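Local atomic coordinates of Na Glutathione S-transferase 1 (Necator americanus, PDB entry 2ON7), a protein that probably catalyses the conjugation of glutathione to electrophilic compounds, as a hookworm glutathione S-transferase that works as a dimer. Residues Ser145-Gly150 against Trp155-Val160; Asp97-Val100 against Phe105-Thr108. All blocks are in the same frame, centred on the assembly; numbering follows the deposited sequence.

Interaction 1. Residues Ser145-Gly150 against Trp155-Val160; sequences SGFLVG and WVDLLV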
loop_
_atom_site.group_PDB
_atom_site.type_symbol
_atom_site.label_atom_id
_atom_site.label_comp_id
_atom_site.label_asym_id
_atom_site.label_seq_id
_atom_site.Cartn_x
_atom_site.Cartn_y
_atom_site.Cartn_z
ATOM N N SER A 145 -19.598 12.403 -12.135
ATOM C CA SER A 145 -19.769 12.981 -10.786
ATOM C C SER A 145 -18.552 13.742 -10.239
ATOM O O SER A 145 -18.664 14.436 -9.231
ATOM C CB SER A 145 -20.153 11.901 -9.788
ATOM O OG SER A 145 -19.000 11.183 -9.414
ATOM N N GLY A 146 -17.397 13.599 -10.883
ATOM C CA GLY A 146 -16.194 14.250 -10.404
ATOM C C GLY A 146 -15.453 13.515 -9.269
ATOM O O GLY A 146 -14.412 13.981 -8.833
ATOM N N PHE A 147 -15.995 12.407 -8.767
ATOM C CA PHE A 147 -15.317 11.587 -7.728
ATOM C C PHE A 147 -14.523 10.518 -8.444
ATOM O O PHE A 147 -14.953 10.033 -9.498
ATOM C CB PHE A 147 -16.320 10.884 -6.816
ATOM C CG PHE A 147 -17.166 11.808 -5.995
ATOM C CD1 PHE A 147 -18.490 12.058 -6.364
ATOM C CD2 PHE A 147 -16.664 12.385 -4.826
ATOM C CE1 PHE A 147 -19.317 12.919 -5.591
ATOM C CE2 PHE A 147 -17.449 13.213 -4.049
ATOM C CZ PHE A 147 -18.808 13.486 -4.440
ATOM N N LEU A 148 -13.389 10.145 -7.874
ATOM C CA LEU A 148 -12.442 9.185 -8.474
ATOM C C LEU A 148 -12.980 7.768 -8.746
ATOM O O LEU A 148 -12.618 7.155 -9.757
ATOM C CB LEU A 148 -11.155 9.115 -7.629
ATOM C CG LEU A 148 -10.149 10.281 -7.722
ATOM C CD1 LEU A 148 -9.111 10.111 -6.660
ATOM C CD2 LEU A 148 -9.501 10.353 -9.089
ATOM N N VAL A 149 -13.844 7.260 -7.863
ATOM C CA VAL A 149 -14.543 5.974 -8.096
ATOM C C VAL A 149 -16.009 6.056 -7.721
ATOM O O VAL A 149 -16.348 6.565 -6.659
ATOM C CB VAL A 149 -13.783 4.690 -7.509
ATOM C CG1 VAL A 149 -12.696 5.053 -6.552
ATOM C CG2 VAL A 149 -14.720 3.628 -6.942
ATOM N N GLY A 150 -16.879 5.609 -8.623
ATOM C CA GLY A 150 -18.314 5.657 -8.360
ATOM C C GLY A 150 -18.831 7.073 -8.468
ATOM O O GLY A 150 -18.302 7.891 -9.249
ATOM N N TRP A 155 -12.357 7.550 0.428
ATOM C CA TRP A 155 -11.120 8.046 1.048
ATOM C C TRP A 155 -9.989 8.460 0.107
ATOM O O TRP A 155 -9.179 9.297 0.501
ATOM C CB TRP A 155 -10.586 7.056 2.136
ATOM C CG TRP A 155 -10.167 5.667 1.699
ATOM C CD1 TRP A 155 -10.991 4.602 1.413
ATOM C CD2 TRP A 155 -8.819 5.165 1.570
ATOM N NE1 TRP A 155 -10.232 3.495 1.086
ATOM C CE2 TRP A 155 -8.904 3.818 1.179
ATOM C CE3 TRP A 155 -7.545 5.740 1.740
ATOM C CZ2 TRP A 155 -7.762 3.030 0.935
ATOM C CZ3 TRP A 155 -6.400 4.957 1.519
ATOM C CH2 TRP A 155 -6.521 3.604 1.129
ATOM N N VAL A 156 -9.853 7.866 -1.096
ATOM C CA VAL A 156 -8.815 8.361 -2.030
ATOM C C VAL A 156 -9.053 9.808 -2.465
ATOM O O VAL A 156 -8.095 10.546 -2.653
ATOM C CB VAL A 156 -8.693 7.635 -3.397
ATOM C CG1 VAL A 156 -7.419 6.860 -3.485
ATOM C CG2 VAL A 156 -9.931 6.935 -3.815
ATOM N N ASP A 157 -10.307 10.177 -2.707
ATOM C CA ASP A 157 -10.656 11.578 -2.999
ATOM C C ASP A 157 -9.887 12.574 -2.056
ATOM O O ASP A 157 -9.361 13.591 -2.494
ATOM C CB ASP A 157 -12.179 11.748 -2.927
ATOM C CG ASP A 157 -12.910 10.976 -4.062
ATOM O OD1 ASP A 157 -13.901 10.256 -3.809
ATOM O OD2 ASP A 157 -12.446 11.081 -5.231
ATOM N N LEU A 158 -9.772 12.205 -0.786
ATOM C CA LEU A 158 -9.194 13.035 0.258
ATOM C C LEU A 158 -7.693 13.027 0.198
ATOM O O LEU A 158 -7.055 14.079 0.243
ATOM C CB LEU A 158 -9.655 12.532 1.632
ATOM C CG LEU A 158 -11.125 12.251 1.884
ATOM C CD1 LEU A 158 -11.232 11.541 3.230
ATOM C CD2 LEU A 158 -11.907 13.571 1.906
ATOM N N LEU A 159 -7.140 11.826 0.100
ATOM C CA LEU A 159 -5.718 11.647 -0.112
ATOM C C LEU A 159 -5.163 12.584 -1.163
ATOM O O LEU A 159 -4.194 13.331 -0.904
ATOM C CB LEU A 159 -5.432 10.213 -0.548
ATOM C CG LEU A 159 -5.158 9.122 0.481
ATOM C CD1 LEU A 159 -4.746 7.850 -0.292
ATOM C CD2 LEU A 159 -4.093 9.549 1.589
ATOM N N VAL A 160 -5.775 12.520 -2.337
ATOM C CA VAL A 160 -5.342 13.221 -3.564
ATOM C C VAL A 160 -5.701 14.717 -3.556
ATOM O O VAL A 160 -4.871 15.565 -3.904
ATOM C CB VAL A 160 -5.977 12.533 -4.832
ATOM C CG1 VAL A 160 -5.638 13.251 -6.106
ATOM C CG2 VAL A 160 -5.599 11.054 -4.902
#
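L148 turns its side chain inward from the loop and lays one methyl across V156 and V160, a turn apart on the first part of helix 155-168. Its CD1 lies 4.0 Å from V160 CG2 and 4.1 Å from V156 CB, so a single branch bridges both valines. V149 adds a looser touch, CG1 to V156 CG2 at 4.3 Å, while its side chain also packs on V88 of helix 82-109.

Next outward is D157. With CG beside its own backbone N (chi1 -67°), the carboxylate runs past the L148 side chain in the opposite direction and reaches the loop backbone. OD2 accepts from L148 N at 3.0 Å through its syn lone pair, and at 170° the bond is nearly straight; L148 CB packs against the same oxygen, 3.4 Å from OD2. OD1 meets the edge of the F147 ring near its plane, 3.6 Å from CD2, with carboxylate and ring turned 59° apart. OD1 also accepts from the backbone N of T154, so both oxygens of this buried carboxylate are engaged and its rotation is fixed. In that second bond the N-H of T154 is given to the side chain of the residue three places on, D157: one half of a capping box, consistent with the S/T-X-X-D N-capping motif known from this helix of glutathione S-transferases.

Interaction 2. Residues Asp97-Val100 against Phe105-Thr108; sequences DYRV and FFYT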
loop_
_atom_site.group_PDB
_atom_site.type_symbol
_atom_site.label_atom_id
_atom_site.label_comp_id
_atom_site.label_asym_id
_atom_site.label_seq_id
_atom_site.Cartn_x
_atom_site.Cartn_y
_atom_site.Cartn_z
ATOM N N ASP A 97 2.979 4.946 -4.528
ATOM C CA ASP A 97 4.125 4.734 -5.438
ATOM C C ASP A 97 4.709 6.094 -5.869
ATOM O O ASP A 97 5.948 6.307 -5.868
ATOM C CB ASP A 97 3.704 3.982 -6.739
ATOM C CG ASP A 97 3.377 2.482 -6.526
ATOM O OD1 ASP A 97 3.457 1.970 -5.394
ATOM O OD2 ASP A 97 3.011 1.795 -7.517
ATOM N N TYR A 98 3.799 6.981 -6.278
ATOM C CA TYR A 98 4.126 8.322 -6.660
ATOM C C TYR A 98 4.907 9.015 -5.536
ATOM O O TYR A 98 6.004 9.536 -5.756
ATOM C CB TYR A 98 2.843 9.065 -7.014
ATOM C CG TYR A 98 2.874 10.550 -6.787
ATOM C CD1 TYR A 98 3.525 11.404 -7.682
ATOM C CD2 TYR A 98 2.224 11.107 -5.704
ATOM C CE1 TYR A 98 3.521 12.791 -7.490
ATOM C CE2 TYR A 98 2.221 12.465 -5.499
ATOM C CZ TYR A 98 2.873 13.310 -6.382
ATOM O OH TYR A 98 2.864 14.683 -6.151
ATOM N N ARG A 99 4.340 8.972 -4.334
ATOM C CA ARG A 99 4.931 9.542 -3.164
ATOM C C ARG A 99 6.342 9.006 -2.905
ATOM O O ARG A 99 7.194 9.793 -2.526
ATOM C CB ARG A 99 4.013 9.314 -1.946
ATOM C CG ARG A 99 2.916 10.378 -1.759
ATOM C CD ARG A 99 3.549 11.736 -1.564
ATOM N NE ARG A 99 2.689 12.620 -0.807
ATOM C CZ ARG A 99 3.033 13.293 0.279
ATOM N NH1 ARG A 99 4.265 13.247 0.775
ATOM N NH2 ARG A 99 2.116 14.059 0.845
ATOM N N VAL A 100 6.578 7.692 -3.097
ATOM C CA VAL A 100 7.942 7.083 -3.060
ATOM C C VAL A 100 8.888 7.694 -4.130
ATOM O O VAL A 100 10.067 7.978 -3.859
ATOM C CB VAL A 100 7.881 5.481 -3.191
ATOM C CG1 VAL A 100 9.196 4.869 -3.675
ATOM C CG2 VAL A 100 7.444 4.820 -1.882
ATOM N N PHE A 105 12.222 14.905 -3.416
ATOM C CA PHE A 105 11.828 16.296 -3.607
ATOM C C PHE A 105 11.176 16.896 -2.356
ATOM O O PHE A 105 11.612 17.935 -1.871
ATOM C CB PHE A 105 10.898 16.500 -4.801
ATOM C CG PHE A 105 10.319 17.876 -4.842
ATOM C CD1 PHE A 105 11.071 18.941 -5.367
ATOM C CD2 PHE A 105 9.071 18.137 -4.275
ATOM C CE1 PHE A 105 10.563 20.245 -5.369
ATOM C CE2 PHE A 105 8.555 19.425 -4.265
ATOM C CZ PHE A 105 9.306 20.490 -4.814
ATOM N N PHE A 106 10.106 16.234 -1.880
ATOM C CA PHE A 106 9.297 16.649 -0.730
ATOM C C PHE A 106 10.109 16.940 0.530
ATOM O O PHE A 106 10.015 18.023 1.098
ATOM C CB PHE A 106 8.257 15.568 -0.438
ATOM C CG PHE A 106 7.112 16.035 0.420
ATOM C CD1 PHE A 106 7.094 15.754 1.797
ATOM C CD2 PHE A 106 6.045 16.759 -0.140
ATOM C CE1 PHE A 106 6.036 16.188 2.605
ATOM C CE2 PHE A 106 4.962 17.172 0.668
ATOM C CZ PHE A 106 4.960 16.894 2.033
ATOM N N TYR A 107 10.920 15.972 0.948
ATOM C CA TYR A 107 11.781 16.104 2.137
ATOM C C TYR A 107 12.821 17.228 2.034
ATOM O O TYR A 107 13.265 17.757 3.057
ATOM C CB TYR A 107 12.416 14.745 2.500
ATOM C CG TYR A 107 11.420 13.818 3.189
ATOM C CD1 TYR A 107 11.523 13.523 4.556
ATOM C CD2 TYR A 107 10.347 13.280 2.487
ATOM C CE1 TYR A 107 10.593 12.677 5.190
ATOM C CE2 TYR A 107 9.406 12.455 3.109
ATOM C CZ TYR A 107 9.534 12.152 4.460
ATOM O OH TYR A 107 8.579 11.326 5.052
ATOM N N THR A 108 13.188 17.599 0.804
ATOM C CA THR A 108 14.027 18.770 0.552
ATOM C C THR A 108 13.203 20.062 0.599
ATOM O O THR A 108 13.649 21.048 1.194
ATOM C CB THR A 108 14.826 18.663 -0.793
ATOM O OG1 THR A 108 15.761 17.587 -0.713
ATOM C CG2 THR A 108 15.601 19.956 -1.093
#
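R99 and F106 stand seven residues apart on the single helix 82-109, about two turns, and their CA atoms are 8.7 Å apart, less than the roughly 10.5 Å expected along a straight alpha helix. The shortening fits the irregular hydrogen bonding in the second segment, where the regular bonds of F105 and T108 to the preceding turn are missing, T108 N making only a weak one to F105 O within the segment, and it suggests a helix bent toward this side.

The contact itself is a cation-pi pair. R99 CZ lies 4.5 Å from the centroid of the F106 ring, and the nitrogen that does the touching is NH1, which sits 3.7 Å above the ring plane over its centre. From there it is nearly equidistant from all six carbons, for example 3.9 Å from F106 CE1 and 4.0 Å from F106 CG. NH2 approaches only the far corner, 4.2 Å from F106 CZ. The guanidinium is therefore not stacked flat: its plane is tilted 46° from the ring, and NH1 leads the group in. A bend at chi2 (-60°) turns the arginine chain along the helix toward F106, while the phenyl holds its CG opposite the backbone N (chi1 -162°) and offers a face to it. R99 NE bonds to the hydroxyl of Y95, one turn earlier, which steadies the guanidinium from its other end.

Around the pair, R99 also touches H163 of helix 155-168, and F106 packs on F206 at the C-terminus. Y98 and F105 face helix 117-141, through L125 among others, and F105 reaches M167 of helix 155-168 as well. V100 meets V100 of the second subunit, and D97 hydrogen-bonds to Q63 of that subunit, so this part of helix 82-109 also borders the dimer interface.

Interaction 1 and interaction 2 both belong to the helical C-terminal domain; their centres are 21 Å apart, and their nearest atoms, about 7 Å apart, do not touch. Helices 82-109 and 155-168 connect them. W155, at one end of 155-160, packs on D89 and A92 of the first helix, and further along, H163 and M167 reach R99 and F105. Interaction 1 thus ties a loop to the helix that flanks interaction 2. Their settings differ: 145-150 with 155-160 is buried within one subunit, whereas D97 and V100 meet the second subunit. R99 and F106, by the C-terminal F206, probably lie near the electrophile pocket, as in related transferases.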